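Local coordinates for ABC-type transport system, sugar-family extracellular solute-binding protein (Peptoclostridium difficile 630, PDB 6HNI) that binds tyrosine, probably for uptake by an ABC transporter, and is a lipoprotein with adhesive properties, at residues Gly249-Gln254 / Asp296-Leu301. The protein carries 1 engineered substitution. Residues are numbered along the deposited sequence; the frame is centred on the assembly and turned at random.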
ATOM      1  N   GLY A 249       9.222   3.924 -11.457  1.00 15.23           N
ATOM      2  CA  GLY A 249       9.904   3.176 -12.462  1.00 14.43           C
ATOM      3  C   GLY A 249       9.471   1.746 -12.739  1.00 15.18           C
ATOM      4  O   GLY A 249      10.093   1.095 -13.549  1.00 17.14           O
ATOM      5  N   ALA A 250       8.422   1.236 -12.122  1.00 13.21           N
ATOM      6  CA  ALA A 250       7.769   0.026 -12.624  1.00 12.74           C
ATOM      7  C   ALA A 250       7.110   0.333 -13.986  1.00 12.94           C
ATOM      8  O   ALA A 250       6.820   1.477 -14.314  1.00 15.80           O
ATOM      9  CB  ALA A 250       6.726  -0.496 -11.629  1.00 14.00           C
ATOM     10  N   LEU A 251       6.775  -0.713 -14.742  1.00 12.71           N
ATOM     11  CA  LEU A 251       6.156  -0.506 -16.034  1.00 13.62           C
ATOM     12  C   LEU A 251       4.679  -0.133 -15.961  1.00 13.98           C
ATOM     13  O   LEU A 251       4.250   0.811 -16.638  1.00 14.00           O
ATOM     14  CB  LEU A 251       6.288  -1.736 -16.930  1.00 13.99           C
ATOM     15  CG  LEU A 251       5.595  -1.720 -18.275  1.00 14.80           C
ATOM     16  CD1 LEU A 251       6.133  -0.594 -19.123  1.00 16.15           C
ATOM     17  CD2 LEU A 251       5.744  -3.067 -18.985  1.00 14.81           C
ATOM     18  N   ALA A 252       3.910  -0.900 -15.197  1.00 12.62           N
ATOM     19  CA  ALA A 252       2.448  -0.750 -15.249  1.00 13.68           C
ATOM     20  C   ALA A 252       1.757  -1.289 -14.035  1.00 11.97           C
ATOM     21  O   ALA A 252       2.308  -2.116 -13.295  1.00 11.95           O
ATOM     22  CB  ALA A 252       1.885  -1.429 -16.472  1.00 15.20           C
ATOM     23  N   CYS A 253       0.519  -0.811 -13.826  1.00 12.60           N
ATOM     24  CA  CYS A 253      -0.364  -1.306 -12.780  1.00 12.54           C
ATOM     25  C   CYS A 253      -1.819  -1.161 -13.204  1.00 13.42           C
ATOM     26  O   CYS A 253      -2.125  -0.424 -14.147  1.00 13.53           O
ATOM     27  CB  CYS A 253      -0.127  -0.528 -11.494  1.00 11.71           C
ATOM     28  SG  CYS A 253      -0.799   1.153 -11.554  1.00 16.43           S
ATOM     29  N   GLN A 254      -2.696  -1.868 -12.489  1.00 11.52           N
ATOM     30  CA  GLN A 254      -4.126  -1.673 -12.604  1.00 11.84           C
ATOM     31  C   GLN A 254      -4.599  -1.670 -11.142  1.00 12.48           C
ATOM     32  O   GLN A 254      -4.920  -2.715 -10.553  1.00 14.71           O
ATOM     33  CB  GLN A 254      -4.804  -2.785 -13.412  1.00 12.63           C
ATOM     34  CG  GLN A 254      -6.293  -2.561 -13.581  1.00 14.15           C
ATOM     35  CD  GLN A 254      -6.934  -3.550 -14.519  1.00 15.65           C
ATOM     36  OE1 GLN A 254      -6.412  -4.696 -14.749  1.00 21.06           O
ATOM     37  NE2 GLN A 254      -8.004  -3.149 -15.080  1.00 17.51           N
ATOM     38  N   ASP A 296       8.123   6.125 -19.974  1.00 20.75           N
ATOM     39  CA  ASP A 296       9.591   6.154 -20.099  1.00 22.53           C
ATOM     40  C   ASP A 296      10.122   4.726 -20.032  1.00 19.57           C
ATOM     41  O   ASP A 296      11.001   4.329 -20.797  1.00 22.33           O
ATOM     42  CB  ASP A 296      10.249   6.948 -18.957  1.00 24.72           C
ATOM     43  CG  ASP A 296       9.931   8.428 -18.998  1.00 29.20           C
ATOM     44  OD1 ASP A 296       9.967   8.961 -20.126  1.00 38.57           O
ATOM     45  OD2 ASP A 296       9.664   9.043 -17.921  1.00 36.64           O
ATOM     46  N   ILE A 297       9.577   3.955 -19.108  1.00 17.93           N
ATOM     47  CA  ILE A 297       9.940   2.528 -18.959  1.00 18.25           C
ATOM     48  C   ILE A 297       9.462   1.722 -20.166  1.00 19.12           C
ATOM     49  O   ILE A 297      10.207   0.895 -20.671  1.00 19.12           O
ATOM     50  CB  ILE A 297       9.380   1.934 -17.632  1.00 16.83           C
ATOM     51  CG1 ILE A 297       9.959   2.650 -16.416  1.00 17.55           C
ATOM     52  CG2 ILE A 297       9.662   0.451 -17.495  1.00 15.70           C
ATOM     53  CD1 ILE A 297      11.465   2.626 -16.273  1.00 18.62           C
ATOM     54  N   LEU A 298       8.256   2.009 -20.662  1.00 19.56           N
ATOM     55  CA  LEU A 298       7.713   1.368 -21.855  1.00 19.23           C
ATOM     56  C   LEU A 298       8.681   1.527 -23.038  1.00 22.07           C
ATOM     57  O   LEU A 298       8.990   0.562 -23.727  1.00 22.88           O
ATOM     58  CB  LEU A 298       6.383   1.970 -22.249  1.00 21.69           C
ATOM     59  CG  LEU A 298       5.601   1.293 -23.371  1.00 22.86           C
ATOM     60  CD1 LEU A 298       5.017  -0.029 -22.933  1.00 22.85           C
ATOM     61  CD2 LEU A 298       4.501   2.219 -23.819  1.00 23.73           C
ATOM     62  N   LYS A 299       9.147   2.760 -23.245  1.00 21.14           N
ATOM     63  CA  LYS A 299      10.062   3.066 -24.323  1.00 22.81           C
ATOM     64  C   LYS A 299      11.422   2.399 -24.089  1.00 24.07           C
ATOM     65  O   LYS A 299      12.010   1.848 -25.029  1.00 26.05           O
ATOM     66  CB  LYS A 299      10.228   4.583 -24.490  1.00 22.98           C
ATOM     67  CG  LYS A 299      11.184   4.957 -25.619  1.00 28.10           C
ATOM     68  CD  LYS A 299      11.300   6.460 -25.759  1.00 36.22           C
ATOM     69  CE  LYS A 299      12.523   6.815 -26.582  1.00 42.52           C
ATOM     70  NZ  LYS A 299      12.659   8.289 -26.696  1.00 52.66           N
ATOM     71  N   ALA A 300      11.930   2.429 -22.865  1.00 22.80           N
ATOM     72  CA  ALA A 300      13.208   1.762 -22.549  1.00 23.55           C
ATOM     73  C   ALA A 300      13.170   0.257 -22.832  1.00 21.82           C
ATOM     74  O   ALA A 300      14.199  -0.332 -23.196  1.00 25.20           O
ATOM     75  CB  ALA A 300      13.612   2.013 -21.108  1.00 22.88           C
ATOM     76  N   LEU A 301      12.002  -0.374 -22.680  1.00 21.11           N
ATOM     77  CA  LEU A 301      11.832  -1.813 -22.987  1.00 22.28           C
ATOM     78  C   LEU A 301      11.593  -2.100 -24.483  1.00 24.88           C
ATOM     79  O   LEU A 301      11.429  -3.255 -24.873  1.00 28.18           O
ATOM     80  CB  LEU A 301      10.691  -2.402 -22.143  1.00 20.52           C
ATOM     81  CG  LEU A 301      10.940  -2.410 -20.620  1.00 20.18           C
ATOM     82  CD1 LEU A 301       9.706  -2.868 -19.920  1.00 20.30           C
ATOM     83  CD2 LEU A 301      12.048  -3.379 -20.204  1.00 20.51           C
TER
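Asn294 OD1, at the start of helix 295-300, is held by two backbone amides, a hydrogen bond from Ile297 N and a weak one from Asp296 N. Across the contact, Gly249 O takes a hydrogen bond from the hydroxyl of Ser228 on helix 224-233, while the side chain of Ile297 lies alongside it. The methylene carbon Ile297 CG1 sits 3.3 Å from Gly249 O, and the terminal methyl Ile297 CD1 comes to 3.4 Å of that same Gly249 O, so the carbonyl is held by the Ser228 hydroxyl while Ile297 lays hydrocarbon against it. With CG1 anti to its own carbonyl carbon (chi1 -62°), Ile297 has CG2 anti to the backbone N; Ile297 CG2 lands 3.9 Å from Leu251 CA while still bordering Gly249 O. That is also where the two backbones run closest, Leu251 CA to Ile297 CA measuring 5.7 Å.

Gly249, with phi 114°, is the C-prime residue of the Schellman motif ending helix 243-247; its amide and that of Ala250 both reach back to carbonyls of that helix. Ala250, whose side chain lies about 9 Å from the bound tyrosine, leads into strand 252-255. This strand is hydrogen-bonded on one side to strand 290-294 and on the other, through Leu251 and Ala252, to Val238 and Ala240. Strand 290-294 runs straight into helix 295-300, so the contact joins the entry of one strand to the helix following its antiparallel neighbour, in a substrate-binding protein of the periplasmic-binding-protein clan.

Leu251 does the rest, its CG anti to the backbone N (chi1 175°), which sends the two methyls to the helix. Leu251 CD1 reaches the backbone itself, 3.7 Å from Leu298 N, and also meets the methyl Leu298 CD1 at 4.0 Å. The other tip, Leu251 CD2, touches Leu301 CD1 at 4.1 Å, the side chains crossing obliquely. Phe151 packs against both Leu251 and Leu298.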